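Long-range contacts in probable thiol peroxidase (Chromobacterium violaceum, PDB 3KEB), which probably reduces peroxides as a thiol-dependent peroxidase of the thioredoxin-like redoxin family: residues Leu52-Leu57 against Leu83-Ile88; Pro138-Ala143 against Tyr151-Ala156; Phe31-Asp36 against Ala109-Leu114; Leu70-Arg75 against Arg159-Phe164; Leu15-Asp20 against Val125-Tyr130. All coordinates share one frame; numbering follows the deposited sequence. Where two conformers were deposited one is given.

Contact 1. Residues Leu52-Leu57 against Leu83-Ile88; sequences LIVTLL and LKLIVI
L52 and I86 start the pairing of two parallel strands: N of L52 donates to O of K84 at 2.8 Å, and O of L52 accepts from N of I86 at 2.9 Å. Two residues on, the pattern repeats, V54 giving its N-H to I86 O and taking the N-H of I88 on its own carbonyl. A longer bond from L56 N to I88 O (3.2 Å) ends the row. L52 and V54 thus spend both backbone groups on this neighbour, whereas I53 and T55 turn theirs to the other side and bond I141 and A139; L85 turns outward in the same way, to A109. Carbonyls also receive CA-H contacts, as between V87 CA and V54 O at 3.2 Å. The hydroxyl of T55 is buried yet satisfied: OG1 sits between the backbone N and the carbonyl carbon (chi1 53°) and bonds S137 O, while CG2 faces I88 CB. K84 NZ, at the partly exposed end, bonds N107 O. The remaining side chains are apolar, as a two-sided core demands. I53 CG2 meets I88 CD1 at 3.8 Å on one face; on the other, V54 CG2 packs on L85 CD1 at 4.0 Å. Farther along the chain, L56 CD1 touches V87 CG1 at 3.6 Å. Adjacent parallel strands joined through helix 67-77 form a beta-alpha-beta unit, the building block of the thioredoxin-like central sheet.

Contact 2. Residues Pro138-Ala143 against Tyr151-Ala156; sequences PAIILA and YSERLA
I140 and E153 form a hydrogen-bonded pair of an antiparallel hairpin, I140 N giving to E153 O at 2.8 Å and E153 N to I140 O at 3.0 Å. In the side chain of E153, CB lies 3.9 Å from I140 CG2. CG, anti to the backbone N (chi1 175°), links this packed CB to the carboxylate through an extended chain. At the tip, OE1 lies 4.0 Å from I140 CG2 and accepts from the backbone N of D163. OE1 also lies in the plane of the Y151 ring at its edge, where CE2 of Y151 touches I140 CG2. A small methyl is therefore shared by an aromatic edge and an acid, which uses its aliphatic part for packing and its tip for a backbone N-H. At the far end P138 O takes the N-H of L155 and a water that also donates to L155 O; the proline ring meets L155 crosswise, CB to CD1 at 3.9 Å. Opposite I140 in facing, A139 CB packs on R154 CG at 3.7 Å, and the guanidinium beyond bonds G124 O. Strand 149-154 is the outermost of the sheet within this chain, strand 139-143 lies between it and strand 51-55, and helix 164-177 covers the face of I140, L142 and Y151.

Contact 3. Residues Phe31-Asp36 against Ala109-Leu114; sequences FMLVDD and ALLSTL
F31 brings CE2 of its ring to 4.0 Å from CD1 of L111, the two side chains crossing at about a right angle. Its CB already points toward 109-114, and chi1 (61°) puts CG between the backbone N and the carbonyl carbon. L33 is the next to touch: CD1 packs on L111 CD1 at 3.8 Å, while CD2 turns to the backbone of S112 and T113. The two methyls of leucine thus let one side chain serve both places. V34 then makes the hydrogen-bonded pair with S112, a firm bond from S112 N to V34 O (2.8 Å) and a longer one from V34 N to S112 O (3.2 Å). At D35 the non-hydrogen-bonded pair with L111 follows; its CB meets L111 CD2 at 3.5 Å, but the carboxylate leads off to bond N of H39. D36 closes the walk, its OD1 held by a water that donates to it at 2.7 Å and accepts from L110 N, while OD2 forms a salt bridge with R100. The strands cross at 120°, well off antiparallel, consistent with just two paired residues, V34 and D35. S112 OG, buried here, accepts from L114 N in an ST turn at 3.0 Å and also bonds D91 O. The chemistry is therefore divided: F31, L33 and L111 make an apolar cluster that D35 joins with its CB only, while D36 OD1, D36 OD2 and S112 OG all have polar partners, R100 probably favouring the charged form of D36.

Contact 4. Residues Leu70-Arg75 against Arg159-Phe164; sequences LRETRR and RDFFDF
Helix 67-77, the crossover helix of a beta-alpha-beta unit, meets the loop leading into helix 164-177, and E72 and T73 carry its side of the meeting. The aliphatic CG of E72 lies over one face of the F161 ring, 3.8 Å from the centroid and 15° off its normal, a CH-pi contact. A bend at chi2 (-58°) turns the charged tip aside to R71, whose NE and NH2 both grip OE2, the NH2 at 2.9 Å, with OE2 in the guanidinium plane. R75 adds only its charge. E72 CB meanwhile touches CE2 of F164 at 3.9 Å. T73 OG1 lies at the edges of two rings, those of F162 and F164, 3.5 Å from CZ of F164, and satisfies itself on L69 O; threonine, small and able to bond its own helix, suits this buried spot. F162 CB in turn lies over a face of F164. D163, between the two rings in sequence, holds the N-cap position, with OD1 bonding A166 N. The crossover helix thus packs against the loop and N-capped start of helix 164-177 on one side of the central sheet, as in thioredoxin-like alpha/beta folds.

Contact 5. Residues Leu15-Asp20 against Val125-Tyr130; sequences LPVIGD and VLITEY
With CG1 anti to its backbone N (chi1 -178°), V17 sets that methyl 3.7 Å from V125 CA. In E129, CG is anti to the carbonyl carbon (chi1 -59°), and an extended chain beyond carries the carboxylate across the ring of P16 at about a right angle, OE2 lying 3.3 Å from P16 CG. OE2 is close to P16 CD as well, whose C-H groups, next to the ring nitrogen, are probably slightly polarised and tolerate the oxygen. The backbones touch in a single antiparallel bridge: I18 N donates to L126 O at 2.8 Å, and L126 N to I18 O at 3.2 Å. Beside the bridge, the CB atoms of I18 and L126 pack on each other 4.0 Å apart and may shield its bonds in part from solvent. Farther along the segments draw apart, and one water spans them, donating to P16 O and accepting from T128 N at 2.8 Å. L15 fills the far end, CD1 facing I127 CG2 and CD2 reaching Y130 O at 3.3 Å. Just past the bridge G19 takes a phi of 113°, where a side chain would jam against the preceding carbonyl, which calls for glycine. Strand 13-16 pairs with strand 7-10, which supplies V8 to V17 and I127; helix 119-122 packs F119 on V125 and H120 on L126, and the ring of Y130 meets H39 of the second subunit.

Overall arrangement
Contacts 1, 2 and 3 belong to one mixed sheet. The centre of contact 1 lies about 3 Å from that of the chain; the centre of contact 2 is about 9 Å from it on the side of strand 139-143, that of contact 3 about 11 Å on the side of strand 109-112. Probable backbone bonds join the neighbours, I53 O to I141 N and V87 O to L111 N, both 2.8 Å. Contact 4 covers the sheet with L70, T73 and F162, and meets contact 2 where D163 N donates to E153 OE1 (2.8 Å). Contact 5, its centre about 18 Å from that of contact 1, ties the N-terminal hairpin to the body and packs V125 CG1 on A139 CB of contact 2.

Contact 1. Residues Leu52-Leu57 against Leu83-Ile88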
# COMPACT_ATOMS: atom_id res chain seq x y z
N LEU A 52 18.46 8.69 8.39
CA LEU A 52 17.76 9.70 7.60
C LEU A 52 16.44 9.01 7.21
O LEU A 52 16.42 8.07 6.41
CB LEU A 52 18.60 10.06 6.36
CG LEU A 52 18.16 11.33 5.67
CD1 LEU A 52 18.17 12.63 6.59
CD2 LEU A 52 19.04 11.59 4.43
N ILE A 53 15.38 9.41 7.89
CA ILE A 53 14.02 8.89 7.58
C ILE A 53 13.34 9.78 6.54
O ILE A 53 13.41 11.00 6.62
CB ILE A 53 13.18 8.79 8.85
CG1 ILE A 53 13.80 7.79 9.83
CG2 ILE A 53 11.71 8.44 8.53
CD1 ILE A 53 13.16 7.78 11.10
N VAL A 54 12.78 9.18 5.50
CA VAL A 54 12.10 9.90 4.48
C VAL A 54 10.79 9.22 4.23
O VAL A 54 10.76 8.00 4.01
CB VAL A 54 12.92 9.91 3.14
CG1 VAL A 54 12.13 10.48 2.03
CG2 VAL A 54 14.24 10.74 3.29
N THR A 55 9.72 10.01 4.26
CA THR A 55 8.42 9.56 3.80
C THR A 55 8.26 10.08 2.37
O THR A 55 8.62 11.21 2.05
CB THR A 55 7.31 10.08 4.70
OG1 THR A 55 7.42 11.53 4.83
CG2 THR A 55 7.38 9.39 6.05
N LEU A 56 7.82 9.18 1.50
CA LEU A 56 7.50 9.51 0.09
C LEU A 56 6.03 9.20 -0.09
O LEU A 56 5.38 8.56 0.82
CB LEU A 56 8.35 8.68 -0.89
CG LEU A 56 9.89 8.65 -0.79
CD1 LEU A 56 10.49 7.54 -1.65
CD2 LEU A 56 10.46 9.99 -1.15
N LEU A 57 5.42 9.80 -1.11
CA LEU A 57 4.05 9.41 -1.44
C LEU A 57 4.01 7.95 -1.80
O LEU A 57 3.25 7.08 -1.25
CB LEU A 57 3.45 10.28 -2.55
CG LEU A 57 3.22 11.73 -2.24
CD1 LEU A 57 2.68 12.49 -3.50
CD2 LEU A 57 2.16 11.81 -1.01
N LEU A 83 25.03 7.08 7.41
CA LEU A 83 23.69 7.49 7.68
C LEU A 83 22.76 6.48 7.00
O LEU A 83 22.81 6.34 5.74
CB LEU A 83 23.52 8.90 7.13
CG LEU A 83 22.71 9.94 7.90
CD1 LEU A 83 23.33 10.22 9.24
CD2 LEU A 83 22.62 11.22 7.08
N LYS A 84 21.96 5.81 7.80
CA LYS A 84 21.04 4.78 7.31
C LYS A 84 19.77 5.44 6.75
O LYS A 84 19.01 6.09 7.50
CB LYS A 84 20.67 3.79 8.43
CG LYS A 84 19.66 2.74 8.08
CD LYS A 84 20.18 1.78 6.99
CE LYS A 84 19.18 0.69 6.58
NZ LYS A 84 19.87 -0.25 5.65
N LEU A 85 19.53 5.24 5.47
CA LEU A 85 18.36 5.78 4.78
C LEU A 85 17.20 4.80 4.98
O LEU A 85 17.31 3.58 4.63
CB LEU A 85 18.65 5.95 3.28
CG LEU A 85 17.48 6.53 2.46
CD1 LEU A 85 16.94 7.84 3.11
CD2 LEU A 85 17.83 6.76 1.06
N ILE A 86 16.14 5.31 5.61
CA ILE A 86 14.91 4.56 5.91
C ILE A 86 13.73 5.27 5.18
O ILE A 86 13.35 6.40 5.53
CB ILE A 86 14.60 4.49 7.42
CG1 ILE A 86 15.78 3.83 8.17
CG2 ILE A 86 13.33 3.71 7.65
CD1 ILE A 86 15.69 3.96 9.71
N VAL A 87 13.20 4.61 4.16
CA VAL A 87 12.10 5.13 3.35
C VAL A 87 10.82 4.49 3.86
O VAL A 87 10.74 3.26 4.01
CB VAL A 87 12.30 4.83 1.87
CG1 VAL A 87 11.05 5.18 1.03
CG2 VAL A 87 13.54 5.56 1.33
N ILE A 88 9.80 5.31 4.13
CA ILE A 88 8.53 4.85 4.65
C ILE A 88 7.44 5.35 3.71
O ILE A 88 7.41 6.56 3.35
CB ILE A 88 8.24 5.34 6.09
CG1 ILE A 88 9.40 4.89 7.01
CG2 ILE A 88 6.84 4.83 6.59
CD1 ILE A 88 9.36 5.45 8.44

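Contact 2. Residues Pro138-Ala143 against Tyr151-Ala156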
# COMPACT_ATOMS: atom_id res chain seq x y z
N PRO A 138 5.21 13.89 2.12
CA PRO A 138 6.66 13.77 2.04
C PRO A 138 7.43 14.63 3.07
O PRO A 138 7.09 15.79 3.31
CB PRO A 138 6.97 14.20 0.61
CG PRO A 138 5.83 15.05 0.25
CD PRO A 138 4.66 14.34 0.83
N ALA A 139 8.39 13.99 3.75
CA ALA A 139 9.13 14.58 4.86
C ALA A 139 10.48 13.91 5.04
O ALA A 139 10.78 12.83 4.47
CB ALA A 139 8.28 14.54 6.17
N ILE A 140 11.36 14.63 5.71
CA ILE A 140 12.68 14.11 5.96
C ILE A 140 13.03 14.38 7.36
O ILE A 140 12.72 15.46 7.86
CB ILE A 140 13.77 14.68 5.01
CG1 ILE A 140 15.12 14.01 5.25
CG2 ILE A 140 13.93 16.25 5.13
CD1 ILE A 140 16.11 14.22 4.00
N ILE A 141 13.67 13.42 8.01
CA ILE A 141 14.11 13.58 9.40
C ILE A 141 15.46 12.95 9.61
O ILE A 141 15.65 11.77 9.36
CB ILE A 141 13.16 12.85 10.38
CG1 ILE A 141 11.73 13.33 10.23
CG2 ILE A 141 13.63 13.02 11.87
CD1 ILE A 141 10.72 12.51 11.03
N LEU A 142 16.41 13.77 10.03
CA LEU A 142 17.75 13.33 10.39
C LEU A 142 17.77 13.12 11.90
O LEU A 142 17.50 14.05 12.69
CB LEU A 142 18.79 14.39 10.04
CG LEU A 142 20.21 14.18 10.52
CD1 LEU A 142 20.86 12.98 9.82
CD2 LEU A 142 21.02 15.52 10.37
N ALA A 143 18.15 11.89 12.29
CA ALA A 143 18.26 11.50 13.73
C ALA A 143 19.59 10.82 13.97
O ALA A 143 20.14 10.14 13.08
CB ALA A 143 17.11 10.57 14.15
N TYR A 151 17.38 17.51 12.54
CA TYR A 151 16.76 18.28 11.48
C TYR A 151 15.48 17.58 11.04
O TYR A 151 15.46 16.33 10.90
CB TYR A 151 17.73 18.36 10.25
CG TYR A 151 17.14 19.09 9.13
CD1 TYR A 151 17.23 20.45 9.07
CD2 TYR A 151 16.40 18.42 8.13
CE1 TYR A 151 16.65 21.16 8.00
CE2 TYR A 151 15.80 19.12 7.06
CZ TYR A 151 15.96 20.49 7.01
OH TYR A 151 15.39 21.25 6.00
N SER A 152 14.43 18.33 10.78
CA SER A 152 13.22 17.75 10.19
C SER A 152 12.55 18.76 9.24
O SER A 152 12.57 19.95 9.51
CB SER A 152 12.23 17.22 11.27
OG SER A 152 11.66 18.27 12.04
N GLU A 153 11.95 18.30 8.15
CA GLU A 153 11.31 19.18 7.21
C GLU A 153 10.21 18.40 6.53
O GLU A 153 10.41 17.28 6.06
CB GLU A 153 12.35 19.65 6.18
CG GLU A 153 11.79 20.50 5.03
CD GLU A 153 12.78 20.68 3.87
OE1 GLU A 153 13.86 20.04 3.82
OE2 GLU A 153 12.47 21.49 3.01
N ARG A 154 9.05 19.03 6.39
CA ARG A 154 8.02 18.53 5.48
C ARG A 154 7.97 19.37 4.26
O ARG A 154 8.10 20.58 4.34
CB ARG A 154 6.67 18.61 6.17
CG ARG A 154 6.61 17.67 7.22
CD ARG A 154 5.28 17.70 7.88
NE ARG A 154 5.11 18.88 8.74
CZ ARG A 154 4.07 19.09 9.55
NH1 ARG A 154 3.09 18.23 9.60
NH2 ARG A 154 3.98 20.21 10.30
N LEU A 155 7.86 18.73 3.11
CA LEU A 155 7.74 19.45 1.89
C LEU A 155 6.39 20.16 1.80
O LEU A 155 5.35 19.55 2.03
CB LEU A 155 7.88 18.50 0.68
CG LEU A 155 9.21 17.81 0.44
CD1 LEU A 155 9.10 17.06 -0.96
CD2 LEU A 155 10.33 18.86 0.50
N ALA A 156 6.42 21.42 1.39
CA ALA A 156 5.21 22.19 1.12
C ALA A 156 4.60 21.96 -0.27
O ALA A 156 3.47 22.37 -0.50
CB ALA A 156 5.43 23.71 1.39
O HOH W 1 4.86 17.24 3.35

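Contact 3. Residues Phe31-Asp36 against Ala109-Leu114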
# COMPACT_ATOMS: atom_id res chain seq x y z
N PHE A 31 7.75 3.21 16.20
CA PHE A 31 6.91 2.73 15.11
C PHE A 31 6.95 1.21 15.04
O PHE A 31 7.92 0.58 15.52
CB PHE A 31 7.27 3.43 13.76
CG PHE A 31 8.69 3.22 13.27
CD1 PHE A 31 9.55 4.34 13.15
CD2 PHE A 31 9.15 1.99 12.81
CE1 PHE A 31 10.82 4.19 12.65
CE2 PHE A 31 10.47 1.82 12.32
CZ PHE A 31 11.29 2.92 12.22
N MSE A 32 5.90 0.64 14.46
CA MSE A 32 5.78 -0.79 14.17
C MSE A 32 5.39 -0.90 12.71
O MSE A 32 4.21 -0.76 12.40
CB MSE A 32 4.64 -1.40 14.99
CG MSE A 32 4.89 -1.41 16.48
SE MSE A 32 3.38 -2.13 17.54
CE MSE A 32 1.86 -1.23 16.66
N LEU A 33 6.36 -1.09 11.81
CA LEU A 33 6.12 -1.10 10.38
C LEU A 33 6.46 -2.48 9.83
O LEU A 33 6.80 -3.37 10.60
CB LEU A 33 6.97 -0.00 9.70
CG LEU A 33 6.58 1.41 10.16
CD1 LEU A 33 7.53 2.43 9.58
CD2 LEU A 33 5.13 1.73 9.77
N VAL A 34 6.34 -2.64 8.51
CA VAL A 34 6.73 -3.90 7.89
C VAL A 34 7.57 -3.59 6.68
O VAL A 34 7.29 -2.71 5.89
CB VAL A 34 5.52 -4.80 7.57
CG1 VAL A 34 4.51 -4.03 6.84
CG2 VAL A 34 5.94 -6.04 6.79
N ASP A 35 8.69 -4.27 6.55
CA ASP A 35 9.61 -4.00 5.45
C ASP A 35 9.28 -4.76 4.18
O ASP A 35 8.33 -5.53 4.13
CB ASP A 35 11.06 -4.25 5.89
CG ASP A 35 11.42 -5.72 6.07
OD1 ASP A 35 10.79 -6.69 5.53
OD2 ASP A 35 12.46 -5.94 6.79
N ASP A 36 10.09 -4.57 3.15
CA ASP A 36 9.78 -5.16 1.86
C ASP A 36 9.84 -6.67 1.77
O ASP A 36 9.26 -7.25 0.83
CB ASP A 36 10.59 -4.50 0.75
CG ASP A 36 12.11 -4.72 0.87
OD1 ASP A 36 12.69 -4.38 1.91
OD2 ASP A 36 12.72 -5.26 -0.07
N ALA A 109 16.43 0.89 3.55
CA ALA A 109 15.30 0.18 4.11
C ALA A 109 14.06 0.75 3.45
O ALA A 109 13.96 1.96 3.27
CB ALA A 109 15.25 0.37 5.60
N LEU A 110 13.11 -0.15 3.14
CA LEU A 110 11.81 0.19 2.56
C LEU A 110 10.72 -0.37 3.45
O LEU A 110 10.58 -1.61 3.61
CB LEU A 110 11.76 -0.44 1.16
CG LEU A 110 12.79 0.04 0.14
CD1 LEU A 110 12.74 -0.80 -1.11
CD2 LEU A 110 12.53 1.53 -0.24
N LEU A 111 9.98 0.53 4.09
CA LEU A 111 8.99 0.17 5.09
C LEU A 111 7.63 0.65 4.67
O LEU A 111 7.49 1.78 4.19
CB LEU A 111 9.33 0.80 6.44
CG LEU A 111 10.79 0.60 6.91
CD1 LEU A 111 10.90 1.15 8.36
CD2 LEU A 111 11.25 -0.87 6.85
N SER A 112 6.64 -0.19 4.93
CA SER A 112 5.27 0.02 4.59
C SER A 112 4.47 0.29 5.86
O SER A 112 4.73 -0.33 6.93
CB SER A 112 4.70 -1.22 3.94
OG SER A 112 3.30 -1.15 3.86
N THR A 113 3.51 1.18 5.74
CA THR A 113 2.63 1.48 6.86
C THR A 113 1.42 0.57 6.92
O THR A 113 0.49 0.81 7.73
CB THR A 113 2.14 2.91 6.81
OG1 THR A 113 1.40 3.13 5.61
CG2 THR A 113 3.34 3.90 6.83
N LEU A 114 1.38 -0.49 6.12
CA LEU A 114 0.14 -1.30 6.17
C LEU A 114 -0.10 -1.95 7.55
O LEU A 114 -1.22 -2.07 7.93
CB LEU A 114 0.02 -2.30 5.00
CG LEU A 114 0.43 -3.70 5.28
CD1 LEU A 114 0.20 -4.68 4.12
CD2 LEU A 114 1.90 -3.58 5.64
O HOH W 2 13.87 -2.91 3.82

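Contact 4. Residues Leu70-Arg75 against Arg159-Phe164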
# COMPACT_ATOMS: atom_id res chain seq x y z
N LEU A 70 13.78 10.37 -4.16
CA LEU A 70 14.59 9.33 -3.56
C LEU A 70 16.00 9.38 -4.15
O LEU A 70 16.96 9.22 -3.41
CB LEU A 70 14.00 7.94 -3.78
CG LEU A 70 14.72 6.76 -3.09
CD1 LEU A 70 14.95 7.08 -1.58
CD2 LEU A 70 13.91 5.49 -3.27
N ARG A 71 16.09 9.54 -5.48
CA ARG A 71 17.36 9.60 -6.13
C ARG A 71 18.22 10.76 -5.61
O ARG A 71 19.45 10.61 -5.40
CB ARG A 71 17.18 9.71 -7.65
CG ARG A 71 18.51 9.74 -8.46
CD ARG A 71 18.35 10.25 -9.92
NE ARG A 71 18.23 11.72 -9.95
CZ ARG A 71 17.84 12.44 -11.02
NH1 ARG A 71 17.49 11.84 -12.15
NH2 ARG A 71 17.81 13.76 -10.94
N GLU A 72 17.62 11.94 -5.45
CA GLU A 72 18.37 13.12 -4.98
C GLU A 72 18.87 12.88 -3.54
O GLU A 72 19.94 13.32 -3.14
CB GLU A 72 17.47 14.37 -5.07
CG GLU A 72 17.15 14.69 -6.50
CD GLU A 72 18.38 14.91 -7.31
OE1 GLU A 72 19.07 15.90 -6.98
OE2 GLU A 72 18.69 14.10 -8.22
N THR A 73 18.08 12.18 -2.78
CA THR A 73 18.41 11.85 -1.39
C THR A 73 19.57 10.82 -1.38
O THR A 73 20.49 10.97 -0.59
CB THR A 73 17.20 11.24 -0.64
OG1 THR A 73 16.08 12.13 -0.66
CG2 THR A 73 17.56 10.94 0.85
N ARG A 74 19.52 9.80 -2.23
CA ARG A 74 20.64 8.85 -2.39
C ARG A 74 21.92 9.59 -2.79
O ARG A 74 23.00 9.33 -2.23
CB ARG A 74 20.33 7.77 -3.44
CG ARG A 74 19.19 6.88 -3.01
CD ARG A 74 18.89 5.70 -3.97
NE ARG A 74 18.26 6.06 -5.25
CZ ARG A 74 18.87 5.96 -6.43
NH1 ARG A 74 18.23 6.32 -7.53
NH2 ARG A 74 20.14 5.54 -6.51
N ARG A 75 21.81 10.51 -3.75
CA ARG A 75 22.95 11.27 -4.17
C ARG A 75 23.55 12.13 -3.04
O ARG A 75 24.79 12.18 -2.86
CB ARG A 75 22.67 12.14 -5.41
CG ARG A 75 22.58 11.29 -6.69
CD ARG A 75 21.96 12.08 -7.82
NE ARG A 75 21.88 11.33 -9.08
CZ ARG A 75 21.56 11.89 -10.24
NH1 ARG A 75 21.31 13.21 -10.29
NH2 ARG A 75 21.52 11.16 -11.35
N ARG A 159 6.52 18.43 -5.68
CA ARG A 159 7.58 18.47 -6.70
C ARG A 159 8.91 18.94 -6.15
O ARG A 159 9.94 18.79 -6.82
CB ARG A 159 7.17 19.34 -7.86
CG ARG A 159 5.96 18.84 -8.56
CD ARG A 159 5.62 19.83 -9.70
NE ARG A 159 4.63 19.25 -10.60
CZ ARG A 159 3.41 19.73 -10.78
NH1 ARG A 159 2.97 20.80 -10.14
NH2 ARG A 159 2.60 19.10 -11.63
N ASP A 160 8.89 19.46 -4.92
CA ASP A 160 10.08 20.03 -4.35
C ASP A 160 11.06 18.94 -3.90
O ASP A 160 10.68 17.80 -3.63
CB ASP A 160 9.77 20.89 -3.13
CG ASP A 160 8.99 22.18 -3.45
OD1 ASP A 160 8.84 22.57 -4.62
OD2 ASP A 160 8.53 22.82 -2.45
N PHE A 161 12.30 19.35 -3.69
CA PHE A 161 13.29 18.55 -2.98
C PHE A 161 13.51 19.06 -1.57
O PHE A 161 13.32 20.23 -1.25
CB PHE A 161 14.64 18.46 -3.73
CG PHE A 161 14.57 17.90 -5.13
CD1 PHE A 161 13.66 16.93 -5.49
CD2 PHE A 161 15.43 18.37 -6.11
CE1 PHE A 161 13.59 16.45 -6.78
CE2 PHE A 161 15.38 17.88 -7.40
CZ PHE A 161 14.44 16.91 -7.72
N PHE A 162 13.96 18.16 -0.70
CA PHE A 162 14.38 18.55 0.64
C PHE A 162 15.53 19.55 0.60
O PHE A 162 16.27 19.63 -0.38
CB PHE A 162 14.83 17.29 1.41
CG PHE A 162 13.79 16.21 1.48
CD1 PHE A 162 12.55 16.45 2.07
CD2 PHE A 162 14.08 14.93 1.01
CE1 PHE A 162 11.58 15.48 2.13
CE2 PHE A 162 13.11 13.92 1.12
CZ PHE A 162 11.87 14.21 1.67
N ASP A 163 15.73 20.29 1.70
CA ASP A 163 16.79 21.29 1.82
C ASP A 163 18.09 20.59 2.24
O ASP A 163 18.52 20.67 3.40
CB ASP A 163 16.40 22.34 2.85
CG ASP A 163 17.32 23.56 2.83
OD1 ASP A 163 18.37 23.52 2.20
OD2 ASP A 163 16.96 24.57 3.48
N PHE A 164 18.69 19.91 1.25
CA PHE A 164 19.85 19.13 1.50
C PHE A 164 21.00 20.04 1.95
O PHE A 164 21.78 19.64 2.81
CB PHE A 164 20.25 18.34 0.27
CG PHE A 164 19.27 17.27 -0.12
CD1 PHE A 164 18.97 16.22 0.74
CD2 PHE A 164 18.63 17.33 -1.34
CE1 PHE A 164 18.03 15.23 0.39
CE2 PHE A 164 17.72 16.36 -1.71
CZ PHE A 164 17.40 15.33 -0.85

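Contact 5. Residues Leu15-Asp20 against Val125-Tyr130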
# COMPACT_ATOMS: atom_id res chain seq x y z
N LEU A 15 -3.64 20.52 0.41
CA LEU A 15 -4.19 19.49 1.28
C LEU A 15 -3.63 19.60 2.68
O LEU A 15 -2.40 19.77 2.87
CB LEU A 15 -3.85 18.12 0.72
CG LEU A 15 -4.26 17.89 -0.75
CD1 LEU A 15 -3.75 16.49 -1.22
CD2 LEU A 15 -5.80 18.13 -1.01
N PRO A 16 -4.50 19.50 3.69
CA PRO A 16 -3.93 19.48 5.06
C PRO A 16 -3.10 18.27 5.35
O PRO A 16 -3.34 17.18 4.77
CB PRO A 16 -5.16 19.51 5.97
CG PRO A 16 -6.41 19.71 5.04
CD PRO A 16 -5.95 19.28 3.67
N VAL A 17 -2.10 18.46 6.20
CA VAL A 17 -1.27 17.40 6.73
C VAL A 17 -1.45 17.47 8.23
O VAL A 17 -1.33 18.53 8.83
CB VAL A 17 0.18 17.57 6.33
CG1 VAL A 17 1.08 16.39 6.85
CG2 VAL A 17 0.27 17.71 4.76
N ILE A 18 -1.73 16.30 8.82
CA ILE A 18 -2.23 16.18 10.15
C ILE A 18 -1.27 15.44 11.07
O ILE A 18 -0.63 14.48 10.66
CB ILE A 18 -3.58 15.39 10.14
CG1 ILE A 18 -4.62 16.07 9.24
CG2 ILE A 18 -4.09 15.30 11.56
CD1 ILE A 18 -4.88 17.47 9.65
N GLY A 19 -1.21 15.87 12.34
CA GLY A 19 -0.42 15.19 13.35
C GLY A 19 0.73 16.07 13.80
O GLY A 19 0.98 17.12 13.24
N ASP A 20 1.50 15.58 14.77
CA ASP A 20 2.63 16.30 15.35
C ASP A 20 3.93 15.80 14.70
O ASP A 20 4.42 14.71 14.99
CB ASP A 20 2.71 16.03 16.84
CG ASP A 20 1.53 16.66 17.62
OD1 ASP A 20 0.88 17.60 17.10
OD2 ASP A 20 1.30 16.24 18.77
N VAL A 125 2.33 13.22 9.32
CA VAL A 125 2.39 13.11 7.86
C VAL A 125 1.09 12.58 7.29
O VAL A 125 1.06 12.13 6.13
CB VAL A 125 3.64 12.31 7.39
CG1 VAL A 125 4.99 13.04 7.71
CG2 VAL A 125 3.69 10.85 7.93
N LEU A 126 0.03 12.63 8.08
CA LEU A 126 -1.28 12.13 7.66
C LEU A 126 -1.99 13.09 6.69
O LEU A 126 -2.24 14.22 7.05
CB LEU A 126 -2.19 11.88 8.87
CG LEU A 126 -3.65 11.40 8.61
CD1 LEU A 126 -3.61 10.07 7.85
CD2 LEU A 126 -4.48 11.31 9.90
N ILE A 127 -2.38 12.59 5.54
CA ILE A 127 -3.27 13.28 4.57
C ILE A 127 -4.60 12.51 4.56
O ILE A 127 -4.62 11.27 4.43
CB ILE A 127 -2.63 13.34 3.15
CG1 ILE A 127 -1.28 14.10 3.15
CG2 ILE A 127 -3.57 14.03 2.13
CD1 ILE A 127 -0.44 13.94 1.93
N THR A 128 -5.72 13.21 4.76
CA THR A 128 -7.02 12.56 4.64
C THR A 128 -7.89 13.05 3.47
O THR A 128 -9.00 12.51 3.30
CB THR A 128 -7.86 12.75 5.91
OG1 THR A 128 -8.02 14.16 6.13
CG2 THR A 128 -7.20 12.10 7.15
N GLU A 129 -7.47 14.08 2.72
CA GLU A 129 -8.30 14.59 1.61
C GLU A 129 -7.90 14.12 0.24
O GLU A 129 -6.73 13.98 -0.03
CB GLU A 129 -8.27 16.12 1.57
CG GLU A 129 -8.76 16.74 2.81
CD GLU A 129 -9.08 18.21 2.65
OE1 GLU A 129 -9.09 18.73 1.50
OE2 GLU A 129 -9.33 18.85 3.70
N TYR A 130 -8.89 13.95 -0.63
CA TYR A 130 -8.70 13.67 -2.06
C TYR A 130 -7.74 14.70 -2.62
O TYR A 130 -7.90 15.91 -2.30
CB TYR A 130 -10.08 13.81 -2.82
CG TYR A 130 -9.93 13.85 -4.32
CD1 TYR A 130 -9.71 12.68 -5.04
CD2 TYR A 130 -9.98 15.05 -5.04
CE1 TYR A 130 -9.52 12.70 -6.42
CE2 TYR A 130 -9.83 15.07 -6.44
CZ TYR A 130 -9.59 13.89 -7.12
OH TYR A 130 -9.41 13.86 -8.49
O HOH W 3 -5.86 15.96 4.56